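Local coordinates for protein CT_858 (Chlamydia trachomatis, PDB 3DOR), which acts as a secreted chlamydial protease, probably of the serine type, which in its mature form is a dimer, at the interface of chains A and B. Coordinates in Å, arbitrary orientation; residue numbers count along the deposited sequence, not the author numbering. Chains: chain A/B, Protein CT_858.

The interface of chains A and B. Residues chain A 205-206; chain B 26-27, 30, 367, 433, 516, 524.
A:Leu206 pushes its side chain into a largely apolar pocket on chain B that also presents the B:Thr26 carbonyl and the B:Gln30 side-chain amide, while the carbonyl of A:Gln205 is held by B:Arg367. A:Leu206 has 157 Å² of its surface hidden by the partner, more than half of the 299 Å² in this patch.

The apolar contacts are divided among the atoms of the leucine. A:Leu206 CD2 reaches B:Phe524 CZ at 3.6 Å. The methyl lies over the CZ rim of the ring, not over its centre; the two side chains cross at a slant. B:Leu433 CD2 and B:Leu516 CD1 also border A:Leu206 CD2, each at 4.1 Å. The other methyl turns to helix 25-32. A:Leu206 CD1 rests 3.8 Å from B:Trp27 CA, so it meets the backbone there and not the indole. A:Leu206 CD1 is 4.0 Å from B:Gln30 CD. The same methyl sits beside two oxygens, B:Thr26 O and B:Gln30 OE1, without hydrogen bonding. A:Leu206 CG packs against B:Thr26 CG2 at 3.7 Å. B:Thr26 CG2 lies anti to the backbone N (chi1 to OG1 -48°), which turns the methyl rather than the hydroxyl to the leucine. These two side chains run past one another in opposite directions. B:Phe524 CB packs on the rim of one face of the B:Trp27 ring.

The polar contact is made by the guanidinium of B:Arg367. B:Arg367 NH2 donates to A:Gln205 O at 3.0 Å, nearly straight (166° at the hydrogen). The acceptor lies in the guanidinium plane, and NH2 is tilted somewhat from the A:Gln205 carbonyl plane. B:Arg367 NH2 also donates to B:Leu433 O at 2.8 Å, so it bridges the two chains. Here it sits above the carbonyl plane, off the lone pairs. The arginine chain is bent at chi2 (-90°) and chi3, which folds the guanidinium round to these carbonyls. One face of it packs on B:Leu433 CG, which should limit its rotation.

The site docks the end of an ordered segment, A:Gln205 and A:Leu206, onto the neighbouring subunit; A:Leu206 is the last residue modelled before a break. It has a two-fold twin and forms part of the dimer interface of mature CPAF.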
loop_
_atom_site.group_PDB
_atom_site.type_symbol
_atom_site.label_atom_id
_atom_site.label_comp_id
_atom_site.label_asym_id
_atom_site.label_seq_id
_atom_site.Cartn_x
_atom_site.Cartn_y
_atom_site.Cartn_z
ATOM N N GLN A 205 -25.291 16.420 -7.837
ATOM C CA GLN A 205 -25.645 17.831 -7.929
ATOM C C GLN A 205 -25.013 18.593 -6.770
ATOM O O GLN A 205 -24.971 18.109 -5.639
ATOM C CB GLN A 205 -27.175 18.027 -7.915
ATOM C CG GLN A 205 -27.864 17.792 -6.564
ATOM C CD GLN A 205 -29.314 18.296 -6.536
ATOM O OE1 GLN A 205 -30.113 17.980 -7.420
ATOM N NE2 GLN A 205 -29.652 19.075 -5.508
ATOM N N LEU A 206 -24.501 19.781 -7.059
ATOM C CA LEU A 206 -23.890 20.608 -6.027
ATOM C C LEU A 206 -24.992 21.340 -5.266
ATOM O O LEU A 206 -25.128 21.186 -4.058
ATOM C CB LEU A 206 -22.936 21.626 -6.650
ATOM C CG LEU A 206 -21.689 21.077 -7.346
ATOM C CD1 LEU A 206 -21.006 22.209 -8.100
ATOM C CD2 LEU A 206 -20.752 20.449 -6.326
ATOM N N THR B 26 -18.125 17.170 -10.217
ATOM C CA THR B 26 -19.219 18.106 -10.431
ATOM C C THR B 26 -18.800 19.548 -10.138
ATOM O O THR B 26 -19.276 20.489 -10.766
ATOM C CB THR B 26 -20.415 17.742 -9.544
ATOM O OG1 THR B 26 -20.673 16.336 -9.654
ATOM C CG2 THR B 26 -21.660 18.503 -9.984
ATOM N N TRP B 27 -17.905 19.715 -9.174
ATOM C CA TRP B 27 -17.429 21.039 -8.804
ATOM C C TRP B 27 -16.529 21.643 -9.881
ATOM O O TRP B 27 -16.626 22.831 -10.183
ATOM C CB TRP B 27 -16.678 20.965 -7.469
ATOM C CG TRP B 27 -15.858 22.167 -7.182
ATOM C CD1 TRP B 27 -14.527 22.329 -7.426
ATOM C CD2 TRP B 27 -16.319 23.401 -6.624
ATOM N NE1 TRP B 27 -14.127 23.589 -7.051
ATOM C CE2 TRP B 27 -15.208 24.269 -6.555
ATOM C CE3 TRP B 27 -17.565 23.858 -6.172
ATOM C CZ2 TRP B 27 -15.302 25.572 -6.056
ATOM C CZ3 TRP B 27 -17.659 25.157 -5.675
ATOM C CH2 TRP B 27 -16.530 25.997 -5.621
ATOM N N GLN B 30 -18.389 23.003 -12.892
ATOM C CA GLN B 30 -18.987 24.302 -12.653
ATOM C C GLN B 30 -17.989 25.408 -12.334
ATOM O O GLN B 30 -18.156 26.537 -12.786
ATOM C CB GLN B 30 -20.013 24.216 -11.529
ATOM C CG GLN B 30 -20.790 25.502 -11.354
ATOM C CD GLN B 30 -21.862 25.402 -10.290
ATOM O OE1 GLN B 30 -21.615 25.673 -9.113
ATOM N NE2 GLN B 30 -23.066 25.003 -10.700
ATOM N N ARG B 367 -18.954 15.393 1.347
ATOM C CA ARG B 367 -19.791 14.734 0.331
ATOM C C ARG B 367 -18.817 13.707 -0.258
ATOM O O ARG B 367 -17.771 14.079 -0.793
ATOM C CB ARG B 367 -20.216 15.711 -0.778
ATOM C CG ARG B 367 -20.897 17.006 -0.343
ATOM C CD ARG B 367 -22.402 16.893 -0.236
ATOM N NE ARG B 367 -23.034 16.285 -1.411
ATOM C CZ ARG B 367 -23.486 16.938 -2.478
ATOM N NH1 ARG B 367 -23.387 18.258 -2.560
ATOM N NH2 ARG B 367 -24.065 16.258 -3.464
ATOM N N LEU B 433 -22.002 11.612 -5.304
ATOM C CA LEU B 433 -21.607 12.726 -4.443
ATOM C C LEU B 433 -22.637 12.718 -3.334
ATOM O O LEU B 433 -23.636 13.444 -3.373
ATOM C CB LEU B 433 -21.630 14.059 -5.203
ATOM C CG LEU B 433 -21.072 15.272 -4.433
ATOM C CD1 LEU B 433 -19.651 14.979 -3.949
ATOM C CD2 LEU B 433 -21.074 16.510 -5.334
ATOM N N LEU B 516 -15.781 16.026 -1.010
ATOM C CA LEU B 516 -15.877 17.478 -1.099
ATOM C C LEU B 516 -16.372 17.968 0.250
ATOM O O LEU B 516 -17.496 17.671 0.652
ATOM C CB LEU B 516 -16.871 17.924 -2.173
ATOM C CG LEU B 516 -16.393 18.115 -3.608
ATOM C CD1 LEU B 516 -17.550 18.677 -4.429
ATOM C CD2 LEU B 516 -15.197 19.067 -3.655
ATOM N N PHE B 524 -18.175 25.347 -0.296
ATOM C CA PHE B 524 -17.187 24.281 -0.419
ATOM C C PHE B 524 -15.810 24.883 -0.110
ATOM O O PHE B 524 -15.672 26.108 -0.010
ATOM C CB PHE B 524 -17.164 23.704 -1.841
ATOM C CG PHE B 524 -18.433 22.988 -2.237
ATOM C CD1 PHE B 524 -19.507 23.687 -2.791
ATOM C CD2 PHE B 524 -18.551 21.616 -2.060
ATOM C CE1 PHE B 524 -20.683 23.020 -3.163
ATOM C CE2 PHE B 524 -19.721 20.939 -2.425
ATOM C CZ PHE B 524 -20.790 21.641 -2.979
#